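Local coordinates for protein extracellular ligand-binding receptor (Desulfohalobium retbaense DSM 5692, PDB 5ERE) that binds the leucine-derived 2-oxo acid 2-oxo-4-methylpentanoate in a periplasmic-binding-protein-like domain and probably serves as an extracellular sensor or receptor, at residues G5-F10 and Q55-S60; E26-E31 and D261-L266; T192-A197 and A222-L227; P239-F244 and T290-K295. All coordinates share one frame; numbering follows the deposited sequence.

Contact 1: residues G5-F10 and Q55-S60; sequences GVILPF and QDLVRS
L57 reaches from the helix onto the strand with both of its methyl branches, and they land mostly on bare backbone. Its CG stands anti to the backbone N (chi1 175°), which sends the branched end off the helix toward G5. There CD2 lies 3.8 Å from G5 CA, with CD1 of L57 a little farther from the same G5 CA at 4.1 Å, so the fork of the leucine sits against the glycine alpha carbon. The second partner is I7, two residues along and on the same side of the strand. The long branch of I7 lies beside its own backbone N and runs out extended, and its terminal CD1 meets L57 CD2 at 4.1 Å, the two side chains meeting at a slant and touching only at these methyls. G5 matters for its lack of a side chain: with L57 placed like this, a CB on G5 would collide with L57 CD2. Around the pair, V39 and V67 of the two flanking strands also touch L57, while A53 and F54 of the same helix pack on I7. With no hydrogen bond or charge pairing across the two segments, the contact is purely apolar: it is one small part of the packing of helix 47-60 on the sheet, together with V39 and V67, and directional bonding is left to the strands.

Contact 2: residues E26-E31 and D261-L266; sequences ELALAE and DLCTTL
Two helical segments come side by side at A28 and C263, whose CA atoms are 6.2 Å apart, a close approach allowed by the small residues at the crossing. Both point their CB toward the other helix, and A28 CB meets C263 CB at 3.6 Å. L29 adds the larger apolar group: its CB does not aim straight across, but the branch ending in CD1 swings over to C263, 4.1 Å from CB of that cysteine. The sulfur stands anti to the carbonyl carbon of C263 (chi1 -60°), and in this setting SG is also 4.1 Å from A28 CB, so the thiol lies alongside A28 CB and L29 CD1 without a hydrogen bond between the segments. On the far side of 261-266, T265 OG1 bonds to D261 O at 2.9 Å, sharing that carbonyl with its own backbone N-H, and this hydroxyl also pairs with Y284. L29 also touches I38 of strand 37-42, while L262 lies on V90 and I92 of strand 88-92. The two helices therefore pack against each other and on the same parallel sheet, the layered alpha/beta arrangement of a lobe in periplasmic binding proteins of the leucine-binding family.

Contact 3: residues T192-A197 and A222-L227; sequences TIAKQA and AFTNGL
With CG anti to the backbone N (chi1 -154°) and a bend at chi2, K195 lays its aliphatic chain over the ring of F223. The phenylalanine answers with its CG anti to the carbonyl carbon (chi1 -56°), which turns the ring toward the helix and presents one face to the lysine. K195 CG sits 3.3 Å from the centroid of the F223 ring, 17° off the normal, a close CH-pi contact displaced toward the CE2-CZ side. CE of K195 follows at 3.9 Å from CE2 of F223, and beyond it the amino end leads away. Beneath the ring's root, A194 CB is 4.2 Å from F223 CB and, closer in, 3.6 Å from T224 CG2. The hydroxyl of T224 turns elsewhere, bonding to V217 O, so its methyl is what meets the alanine. Replacing F223 with an alanine would probably strip the lysine methylenes of their aromatic cover and let that chain swing more freely. Helix 190-199 and the short helix 221-224 pack together, with A194 and L227 on L206 of strand 205-208 and T224 and L227 on V313 of strand 304-314; strand 228-232, which follows L227, runs between those two strands.

Contact 4: residues P239-F244 and T290-K295; sequences PFMSAF and TGALGK
A292 is met by two residues of helix 239-248. The nearer is M241, a selenomethionine, whose terminal CE lies 3.9 Å from A292 CB; F240 touches more loosely, its CB 4.4 Å from A292 CB. M241 gets there by folding: CG lies anti to the carbonyl carbon (chi1 -48°), and bends at chi2 and chi3 curl the chain back so that CE points at A292. The same methyl carbon lies at the edge of the F240 ring, in its plane, and F244 CB, one helical turn on, covers part of a ring face, so the aromatic is packed from within its own helix as well. Further out, A24 and L27 of helix 15-32 touch F240, Y260 brings its ring against it, and V257 reaches both M241 and A292. A292 sits in a type I beta turn from G291 to G294, with G294 N bonded to G291 O at 2.9 Å and G291 N to G294 O in return. G294 has a positive phi that suits glycine. The interface itself is thus apolar, the M241 methyl and the F240 CB packing on A292 CB, while two of the turn's N-H groups go to D261 of helix 254-271, which is likely to hold the turn in place.

In the fold
All four contacts lie in the periplasmic-binding-protein region of the chain. Contacts 2 and 4 adjoin, with centres 11 Å apart: D261 of contact 2 meets the turn of contact 4 through OD1 to A292 N and OD2 to L293 N, both 2.8 Å, and L27 packs on F244. Contact 1 touches neither, though its strand 3-8 leads directly into helix 15-32 of contact 2; the centres of contacts 1 and 2 are 19 Å apart. Contact 3 stands apart, 36 Å from contact 1 and 30 Å from contact 4 between centres. None of them forms the 2-oxo-4-methylpentanoate pocket; the I7 side chain of contact 1 comes to about 11 Å from that ligand.

Contact 1: residues G5-F10 and Q55-S60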
loop_
_atom_site.group_PDB
_atom_site.type_symbol
_atom_site.label_atom_id
_atom_site.label_comp_id
_atom_site.label_asym_id
_atom_site.label_seq_id
_atom_site.Cartn_x
_atom_site.Cartn_y
_atom_site.Cartn_z
ATOM N N GLY A 5 20.765 13.616 -21.624
ATOM C CA GLY A 5 20.606 12.408 -22.420
ATOM C C GLY A 5 19.474 11.496 -21.923
ATOM O O GLY A 5 19.345 11.247 -20.730
ATOM N N VAL A 6 18.647 11.021 -22.846
ATOM C CA VAL A 6 17.425 10.295 -22.514
ATOM C C VAL A 6 17.368 8.979 -23.314
ATOM O O VAL A 6 17.184 8.999 -24.529
ATOM C CB VAL A 6 16.178 11.095 -22.828
ATOM C CG1 VAL A 6 14.939 10.280 -22.453
ATOM C CG2 VAL A 6 16.196 12.519 -22.121
ATOM N N ILE A 7 17.557 7.865 -22.613
ATOM C CA ILE A 7 17.687 6.539 -23.218
ATOM C C ILE A 7 16.391 5.772 -23.060
ATOM O O ILE A 7 16.003 5.423 -21.960
ATOM C CB ILE A 7 18.832 5.748 -22.587
ATOM C CG1 ILE A 7 20.072 6.629 -22.575
ATOM C CG2 ILE A 7 19.061 4.452 -23.368
ATOM C CD1 ILE A 7 21.324 6.046 -21.874
ATOM N N LEU A 8 15.727 5.554 -24.184
ATOM C CA LEU A 8 14.389 4.952 -24.221
ATOM C C LEU A 8 14.373 3.720 -25.134
ATOM O O LEU A 8 15.127 3.645 -26.102
ATOM C CB LEU A 8 13.370 5.945 -24.739
ATOM C CG LEU A 8 13.356 7.351 -24.093
ATOM C CD1 LEU A 8 12.325 8.202 -24.834
ATOM C CD2 LEU A 8 13.052 7.229 -22.594
ATOM N N PRO A 9 13.477 2.773 -24.849
ATOM C CA PRO A 9 13.593 1.481 -25.529
ATOM C C PRO A 9 12.860 1.476 -26.870
ATOM O O PRO A 9 11.890 0.736 -27.026
ATOM C CB PRO A 9 12.962 0.521 -24.520
ATOM C CG PRO A 9 11.917 1.396 -23.802
ATOM C CD PRO A 9 12.529 2.728 -23.722
ATOM N N PHE A 10 13.320 2.295 -27.817
ATOM C CA PHE A 10 12.631 2.458 -29.085
ATOM C C PHE A 10 12.585 1.113 -29.895
ATOM O O PHE A 10 11.564 0.759 -30.452
ATOM C CB PHE A 10 13.306 3.513 -29.939
ATOM C CG PHE A 10 13.142 4.927 -29.422
ATOM C CD1 PHE A 10 11.883 5.518 -29.347
ATOM C CD2 PHE A 10 14.239 5.644 -29.021
ATOM C CE1 PHE A 10 11.721 6.812 -28.872
ATOM C CE2 PHE A 10 14.090 6.968 -28.558
ATOM C CZ PHE A 10 12.838 7.540 -28.479
ATOM N N GLN A 55 27.255 4.517 -22.732
ATOM C CA GLN A 55 28.683 4.735 -22.981
ATOM C C GLN A 55 28.895 5.652 -24.197
ATOM O O GLN A 55 29.747 6.550 -24.171
ATOM C CB GLN A 55 29.409 3.397 -23.187
ATOM C CG GLN A 55 29.455 2.469 -21.952
ATOM C CD GLN A 55 30.333 3.008 -20.823
ATOM O OE1 GLN A 55 30.964 4.060 -20.961
ATOM N NE2 GLN A 55 30.381 2.280 -19.698
ATOM N N ASP A 56 28.110 5.429 -25.247
ATOM C CA ASP A 56 28.172 6.245 -26.455
ATOM C C ASP A 56 27.769 7.674 -26.139
ATOM O O ASP A 56 28.402 8.645 -26.573
ATOM C CB ASP A 56 27.258 5.668 -27.549
ATOM C CG ASP A 56 27.801 4.370 -28.160
ATOM O OD1 ASP A 56 29.018 4.112 -28.044
ATOM O OD2 ASP A 56 27.013 3.610 -28.769
ATOM N N LEU A 57 26.705 7.796 -25.366
ATOM C CA LEU A 57 26.239 9.093 -24.932
ATOM C C LEU A 57 27.323 9.857 -24.154
ATOM O O LEU A 57 27.503 11.050 -24.356
ATOM C CB LEU A 57 24.977 8.905 -24.097
ATOM C CG LEU A 57 24.358 10.119 -23.438
ATOM C CD1 LEU A 57 23.884 11.117 -24.485
ATOM C CD2 LEU A 57 23.216 9.621 -22.555
ATOM N N VAL A 58 28.044 9.175 -23.265
ATOM C CA VAL A 58 29.121 9.815 -22.517
ATOM C C VAL A 58 30.268 10.219 -23.452
ATOM O O VAL A 58 30.876 11.274 -23.277
ATOM C CB VAL A 58 29.667 8.883 -21.396
ATOM C CG1 VAL A 58 30.949 9.436 -20.782
ATOM C CG2 VAL A 58 28.626 8.673 -20.318
ATOM N N ARG A 59 30.567 9.377 -24.439
ATOM C CA ARG A 59 31.680 9.640 -25.352
ATOM C C ARG A 59 31.410 10.877 -26.184
ATOM O O ARG A 59 32.316 11.652 -26.449
ATOM C CB ARG A 59 31.933 8.455 -26.292
ATOM C CG ARG A 59 32.900 7.415 -25.766
ATOM C CD ARG A 59 33.281 6.397 -26.849
ATOM N NE ARG A 59 32.426 5.208 -26.859
ATOM C CZ ARG A 59 32.454 4.253 -25.930
ATOM N NH1 ARG A 59 31.649 3.203 -26.029
ATOM N NH2 ARG A 59 33.280 4.346 -24.895
ATOM N N SER A 60 30.157 11.046 -26.598
ATOM C CA SER A 60 29.798 12.091 -27.554
ATOM C C SER A 60 29.308 13.426 -26.960
ATOM O O SER A 60 29.086 14.373 -27.719
ATOM C CB SER A 60 28.721 11.555 -28.509
ATOM O OG SER A 60 27.443 11.497 -27.892
#

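Contact 2: residues E26-E31 and D261-L266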
loop_
_atom_site.group_PDB
_atom_site.type_symbol
_atom_site.label_atom_id
_atom_site.label_comp_id
_atom_site.label_asym_id
_atom_site.label_seq_id
_atom_site.Cartn_x
_atom_site.Cartn_y
_atom_site.Cartn_z
ATOM N N GLU A 26 9.213 16.218 -25.186
ATOM C CA GLU A 26 9.313 17.292 -26.146
ATOM C C GLU A 26 8.232 18.306 -25.890
ATOM O O GLU A 26 8.501 19.498 -25.980
ATOM C CB GLU A 26 9.251 16.788 -27.573
ATOM C CG GLU A 26 10.438 15.873 -27.871
ATOM C CD GLU A 26 11.007 16.047 -29.247
ATOM O OE1 GLU A 26 11.858 16.951 -29.411
ATOM O OE2 GLU A 26 10.612 15.269 -30.145
ATOM N N LEU A 27 7.037 17.852 -25.527
ATOM C CA LEU A 27 5.956 18.781 -25.194
ATOM C C LEU A 27 6.302 19.655 -23.959
ATOM O O LEU A 27 6.086 20.880 -23.937
ATOM C CB LEU A 27 4.676 17.989 -24.972
ATOM C CG LEU A 27 3.401 18.784 -24.742
ATOM C CD1 LEU A 27 3.031 19.538 -25.992
ATOM C CD2 LEU A 27 2.314 17.819 -24.403
ATOM N N ALA A 28 6.877 19.004 -22.952
ATOM C CA ALA A 28 7.283 19.614 -21.699
ATOM C C ALA A 28 8.374 20.681 -21.898
ATOM O O ALA A 28 8.365 21.737 -21.245
ATOM C CB ALA A 28 7.769 18.544 -20.758
ATOM N N LEU A 29 9.308 20.402 -22.798
ATOM C CA LEU A 29 10.449 21.286 -23.002
ATOM C C LEU A 29 10.064 22.546 -23.754
ATOM O O LEU A 29 10.537 23.627 -23.432
ATOM C CB LEU A 29 11.561 20.577 -23.767
ATOM C CG LEU A 29 12.822 20.429 -22.929
ATOM C CD1 LEU A 29 12.520 19.431 -21.840
ATOM C CD2 LEU A 29 14.009 19.999 -23.770
ATOM N N ALA A 30 9.225 22.383 -24.772
ATOM C CA ALA A 30 8.766 23.495 -25.570
ATOM C C ALA A 30 8.132 24.592 -24.690
ATOM O O ALA A 30 8.411 25.769 -24.885
ATOM C CB ALA A 30 7.782 23.004 -26.615
ATOM N N GLU A 31 7.321 24.190 -23.708
ATOM C CA GLU A 31 6.577 25.132 -22.869
ATOM C C GLU A 31 7.415 25.752 -21.744
ATOM O O GLU A 31 7.235 26.924 -21.413
ATOM C CB GLU A 31 5.337 24.445 -22.262
ATOM C CG GLU A 31 5.619 23.370 -21.213
ATOM C CD GLU A 31 4.489 23.192 -20.202
ATOM O OE1 GLU A 31 3.378 22.770 -20.594
ATOM O OE2 GLU A 31 4.724 23.473 -19.003
ATOM N N ASP A 261 6.507 15.085 -15.660
ATOM C CA ASP A 261 6.930 15.611 -14.353
ATOM C C ASP A 261 8.447 15.609 -14.168
ATOM O O ASP A 261 9.004 16.502 -13.491
ATOM C CB ASP A 261 6.302 14.855 -13.191
ATOM C CG ASP A 261 4.860 15.244 -12.939
ATOM O OD1 ASP A 261 4.325 16.093 -13.688
ATOM O OD2 ASP A 261 4.263 14.687 -11.986
ATOM N N LEU A 262 9.126 14.647 -14.758
ATOM C CA LEU A 262 10.575 14.687 -14.754
ATOM C C LEU A 262 11.095 15.942 -15.439
ATOM O O LEU A 262 11.993 16.594 -14.915
ATOM C CB LEU A 262 11.164 13.482 -15.456
ATOM C CG LEU A 262 12.652 13.683 -15.789
ATOM C CD1 LEU A 262 13.414 13.829 -14.503
ATOM C CD2 LEU A 262 13.138 12.510 -16.535
ATOM N N CYS A 263 10.580 16.261 -16.630
ATOM C CA CYS A 263 11.080 17.464 -17.334
ATOM C C CYS A 263 10.774 18.716 -16.589
ATOM O O CYS A 263 11.610 19.620 -16.545
ATOM C CB CYS A 263 10.542 17.590 -18.756
ATOM S SG CYS A 263 11.012 16.210 -19.747
ATOM N N THR A 264 9.582 18.797 -16.016
ATOM C CA THR A 264 9.167 20.011 -15.297
ATOM C C THR A 264 10.116 20.304 -14.139
ATOM O O THR A 264 10.601 21.423 -13.960
ATOM C CB THR A 264 7.712 19.841 -14.772
ATOM O OG1 THR A 264 6.825 19.877 -15.897
ATOM C CG2 THR A 264 7.335 20.913 -13.777
ATOM N N THR A 265 10.389 19.272 -13.352
ATOM C CA THR A 265 11.135 19.469 -12.131
ATOM C C THR A 265 12.631 19.588 -12.424
ATOM O O THR A 265 13.303 20.381 -11.784
ATOM C CB THR A 265 10.842 18.347 -11.134
ATOM O OG1 THR A 265 11.203 17.077 -11.699
ATOM C CG2 THR A 265 9.351 18.388 -10.786
ATOM N N LEU A 266 13.144 18.831 -13.392
ATOM C CA LEU A 266 14.545 18.924 -13.756
ATOM C C LEU A 266 14.876 20.274 -14.387
ATOM O O LEU A 266 15.959 20.801 -14.181
ATOM C CB LEU A 266 14.938 17.802 -14.717
ATOM C CG LEU A 266 16.431 17.617 -15.008
ATOM C CD1 LEU A 266 17.199 17.316 -13.737
ATOM C CD2 LEU A 266 16.632 16.456 -16.002
#

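Contact 3: residues T192-A197 and A222-L227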
loop_
_atom_site.group_PDB
_atom_site.type_symbol
_atom_site.label_atom_id
_atom_site.label_comp_id
_atom_site.label_asym_id
_atom_site.label_seq_id
_atom_site.Cartn_x
_atom_site.Cartn_y
_atom_site.Cartn_z
ATOM N N THR A 192 -2.446 -9.570 -26.453
ATOM C CA THR A 192 -2.198 -10.810 -27.178
ATOM C C THR A 192 -2.168 -12.011 -26.236
ATOM O O THR A 192 -2.752 -13.078 -26.526
ATOM C CB THR A 192 -0.878 -10.726 -27.956
ATOM O OG1 THR A 192 -1.026 -9.752 -28.991
ATOM C CG2 THR A 192 -0.485 -12.085 -28.590
ATOM N N ILE A 193 -1.487 -11.841 -25.108
ATOM C CA ILE A 193 -1.463 -12.878 -24.086
ATOM C C ILE A 193 -2.903 -13.232 -23.693
ATOM O O ILE A 193 -3.267 -14.400 -23.697
ATOM C CB ILE A 193 -0.639 -12.443 -22.857
ATOM C CG1 ILE A 193 0.826 -12.257 -23.249
ATOM C CG2 ILE A 193 -0.694 -13.489 -21.767
ATOM C CD1 ILE A 193 1.704 -11.547 -22.158
ATOM N N ALA A 194 -3.714 -12.219 -23.397
ATOM C CA ALA A 194 -5.124 -12.408 -23.044
ATOM C C ALA A 194 -5.899 -13.212 -24.099
ATOM O O ALA A 194 -6.669 -14.102 -23.754
ATOM C CB ALA A 194 -5.802 -11.061 -22.847
ATOM N N LYS A 195 -5.696 -12.874 -25.369
ATOM C CA LYS A 195 -6.414 -13.498 -26.477
ATOM C C LYS A 195 -6.129 -14.984 -26.508
ATOM O O LYS A 195 -7.045 -15.809 -26.465
ATOM C CB LYS A 195 -6.004 -12.874 -27.811
ATOM C CG LYS A 195 -7.057 -12.968 -28.915
ATOM C CD LYS A 195 -6.456 -13.213 -30.293
ATOM C CE LYS A 195 -7.362 -12.647 -31.385
ATOM N NZ LYS A 195 -6.909 -12.994 -32.757
ATOM N N GLN A 196 -4.840 -15.303 -26.587
ATOM C CA GLN A 196 -4.389 -16.670 -26.718
ATOM C C GLN A 196 -4.788 -17.491 -25.498
ATOM O O GLN A 196 -5.203 -18.644 -25.632
ATOM C CB GLN A 196 -2.880 -16.697 -26.932
ATOM C CG GLN A 196 -2.452 -16.010 -28.228
ATOM C CD GLN A 196 -0.981 -16.222 -28.572
ATOM O OE1 GLN A 196 -0.280 -17.001 -27.928
ATOM N NE2 GLN A 196 -0.519 -15.541 -29.609
ATOM N N ALA A 197 -4.692 -16.897 -24.312
ATOM C CA ALA A 197 -5.079 -17.609 -23.095
ATOM C C ALA A 197 -6.576 -17.967 -23.094
ATOM O O ALA A 197 -6.945 -19.089 -22.734
ATOM C CB ALA A 197 -4.730 -16.789 -21.867
ATOM N N ALA A 222 -12.622 -7.573 -25.838
ATOM C CA ALA A 222 -13.294 -8.831 -26.089
ATOM C C ALA A 222 -12.644 -9.909 -25.231
ATOM O O ALA A 222 -13.310 -10.833 -24.765
ATOM C CB ALA A 222 -13.231 -9.202 -27.583
ATOM N N PHE A 223 -11.340 -9.767 -25.000
ATOM C CA PHE A 223 -10.598 -10.750 -24.214
ATOM C C PHE A 223 -10.152 -10.226 -22.837
ATOM O O PHE A 223 -10.018 -11.010 -21.889
ATOM C CB PHE A 223 -9.383 -11.227 -25.001
ATOM C CG PHE A 223 -9.724 -11.783 -26.360
ATOM C CD1 PHE A 223 -10.183 -13.082 -26.495
ATOM C CD2 PHE A 223 -9.600 -11.002 -27.496
ATOM C CE1 PHE A 223 -10.501 -13.600 -27.756
ATOM C CE2 PHE A 223 -9.926 -11.504 -28.750
ATOM C CZ PHE A 223 -10.371 -12.806 -28.878
ATOM N N THR A 224 -9.934 -8.912 -22.731
ATOM C CA THR A 224 -9.331 -8.327 -21.535
ATOM C C THR A 224 -10.370 -7.743 -20.577
ATOM O O THR A 224 -10.023 -7.328 -19.482
ATOM C CB THR A 224 -8.329 -7.197 -21.897
ATOM O OG1 THR A 224 -8.991 -6.199 -22.673
ATOM C CG2 THR A 224 -7.158 -7.691 -22.704
ATOM N N ASN A 225 -11.639 -7.713 -20.973
ATOM C CA ASN A 225 -12.690 -7.117 -20.140
ATOM C C ASN A 225 -12.757 -7.775 -18.756
ATOM O O ASN A 225 -12.792 -8.997 -18.654
ATOM C CB ASN A 225 -14.044 -7.218 -20.860
ATOM C CG ASN A 225 -15.199 -6.629 -20.064
ATOM O OD1 ASN A 225 -15.369 -5.412 -19.995
ATOM N ND2 ASN A 225 -16.030 -7.499 -19.504
ATOM N N GLY A 226 -12.736 -6.953 -17.704
ATOM C CA GLY A 226 -12.785 -7.425 -16.322
ATOM C C GLY A 226 -11.429 -7.543 -15.635
ATOM O O GLY A 226 -11.352 -7.740 -14.432
ATOM N N LEU A 227 -10.362 -7.460 -16.421
ATOM C CA LEU A 227 -9.001 -7.532 -15.915
ATOM C C LEU A 227 -8.761 -6.465 -14.841
ATOM O O LEU A 227 -9.084 -5.317 -15.060
ATOM C CB LEU A 227 -8.013 -7.347 -17.065
ATOM C CG LEU A 227 -6.532 -7.523 -16.720
ATOM C CD1 LEU A 227 -5.809 -7.918 -17.976
ATOM C CD2 LEU A 227 -5.884 -6.274 -16.127
#

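Contact 4: residues P239-F244 and T290-K295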
loop_
_atom_site.group_PDB
_atom_site.type_symbol
_atom_site.label_atom_id
_atom_site.label_comp_id
_atom_site.label_asym_id
_atom_site.label_seq_id
_atom_site.Cartn_x
_atom_site.Cartn_y
_atom_site.Cartn_z
ATOM N N PRO A 239 -3.540 19.862 -16.816
ATOM C CA PRO A 239 -3.442 20.400 -18.178
ATOM C C PRO A 239 -2.567 19.629 -19.169
ATOM O O PRO A 239 -2.746 19.808 -20.366
ATOM C CB PRO A 239 -2.827 21.787 -17.951
ATOM C CG PRO A 239 -3.260 22.153 -16.602
ATOM C CD PRO A 239 -3.222 20.905 -15.817
ATOM N N PHE A 240 -1.618 18.835 -18.683
ATOM C CA PHE A 240 -0.780 18.007 -19.538
ATOM C C PHE A 240 -1.592 16.965 -20.307
ATOM O O PHE A 240 -1.333 16.766 -21.473
ATOM C CB PHE A 240 0.286 17.281 -18.720
ATOM C CG PHE A 240 1.031 16.218 -19.500
ATOM C CD1 PHE A 240 1.967 16.566 -20.459
ATOM C CD2 PHE A 240 0.762 14.891 -19.302
ATOM C CE1 PHE A 240 2.640 15.582 -21.182
ATOM C CE2 PHE A 240 1.439 13.915 -20.006
ATOM C CZ PHE A 240 2.376 14.272 -20.943
HETATM N N MSE A 241 -2.550 16.317 -19.647
HETATM C CA MSE A 241 -3.412 15.287 -20.283
HETATM C C MSE A 241 -4.008 15.819 -21.584
HETATM O O MSE A 241 -3.826 15.266 -22.657
HETATM C CB MSE A 241 -4.586 14.879 -19.380
HETATM C CG MSE A 241 -4.255 14.566 -17.979
HETATM SE SE MSE A 241 -3.040 13.101 -17.945
HETATM C CE MSE A 241 -1.840 14.095 -16.809
ATOM N N SER A 242 -4.697 16.939 -21.445
ATOM C CA SER A 242 -5.348 17.621 -22.554
ATOM C C SER A 242 -4.414 18.208 -23.590
ATOM O O SER A 242 -4.698 18.119 -24.783
ATOM C CB SER A 242 -6.239 18.730 -22.005
ATOM O OG SER A 242 -6.861 19.414 -23.065
ATOM N N ALA A 243 -3.320 18.844 -23.168
ATOM C CA ALA A 243 -2.320 19.309 -24.131
ATOM C C ALA A 243 -1.745 18.160 -25.000
ATOM O O ALA A 243 -1.548 18.308 -26.201
ATOM C CB ALA A 243 -1.170 20.007 -23.415
ATOM N N PHE A 244 -1.439 17.048 -24.361
ATOM C CA PHE A 244 -0.853 15.897 -25.050
ATOM C C PHE A 244 -1.883 15.296 -26.026
ATOM O O PHE A 244 -1.612 15.088 -27.210
ATOM C CB PHE A 244 -0.381 14.890 -24.017
ATOM C CG PHE A 244 0.331 13.716 -24.587
ATOM C CD1 PHE A 244 -0.377 12.696 -25.217
ATOM C CD2 PHE A 244 1.700 13.609 -24.470
ATOM C CE1 PHE A 244 0.270 11.590 -25.748
ATOM C CE2 PHE A 244 2.351 12.527 -24.971
ATOM C CZ PHE A 244 1.636 11.494 -25.615
ATOM N N THR A 290 4.235 18.537 -6.700
ATOM C CA THR A 290 2.890 18.332 -7.161
ATOM C C THR A 290 2.898 18.644 -8.637
ATOM O O THR A 290 3.487 19.609 -9.076
ATOM C CB THR A 290 1.896 19.190 -6.372
ATOM O OG1 THR A 290 1.858 18.704 -5.017
ATOM C CG2 THR A 290 0.508 19.092 -6.967
ATOM N N GLY A 291 2.311 17.748 -9.417
ATOM C CA GLY A 291 2.447 17.809 -10.854
ATOM C C GLY A 291 1.466 16.833 -11.476
ATOM O O GLY A 291 0.459 16.485 -10.877
ATOM N N ALA A 292 1.772 16.392 -12.681
ATOM C CA ALA A 292 0.834 15.592 -13.432
ATOM C C ALA A 292 0.597 14.245 -12.769
ATOM O O ALA A 292 -0.526 13.691 -12.873
ATOM C CB ALA A 292 1.312 15.415 -14.867
ATOM N N LEU A 293 1.608 13.736 -12.045
ATOM C CA LEU A 293 1.470 12.464 -11.314
ATOM C C LEU A 293 0.773 12.647 -9.992
ATOM O O LEU A 293 0.688 11.717 -9.209
ATOM C CB LEU A 293 2.826 11.843 -11.005
ATOM C CG LEU A 293 3.667 11.182 -12.069
ATOM C CD1 LEU A 293 5.139 11.021 -11.514
ATOM C CD2 LEU A 293 3.041 9.820 -12.359
ATOM N N GLY A 294 0.376 13.877 -9.692
ATOM C CA GLY A 294 -0.221 14.159 -8.405
ATOM C C GLY A 294 0.865 14.590 -7.434
ATOM O O GLY A 294 1.892 15.102 -7.845
ATOM N N LYS A 295 0.611 14.388 -6.148
ATOM C CA LYS A 295 1.574 14.697 -5.104
ATOM C C LYS A 295 2.594 13.570 -5.011
ATOM O O LYS A 295 2.235 12.425 -4.704
ATOM C CB LYS A 295 0.863 14.899 -3.774
ATOM C CG LYS A 295 1.803 15.291 -2.646
ATOM C CD LYS A 295 1.042 15.543 -1.357
ATOM C CE LYS A 295 1.991 15.653 -0.198
ATOM N NZ LYS A 295 1.265 15.339 1.045
#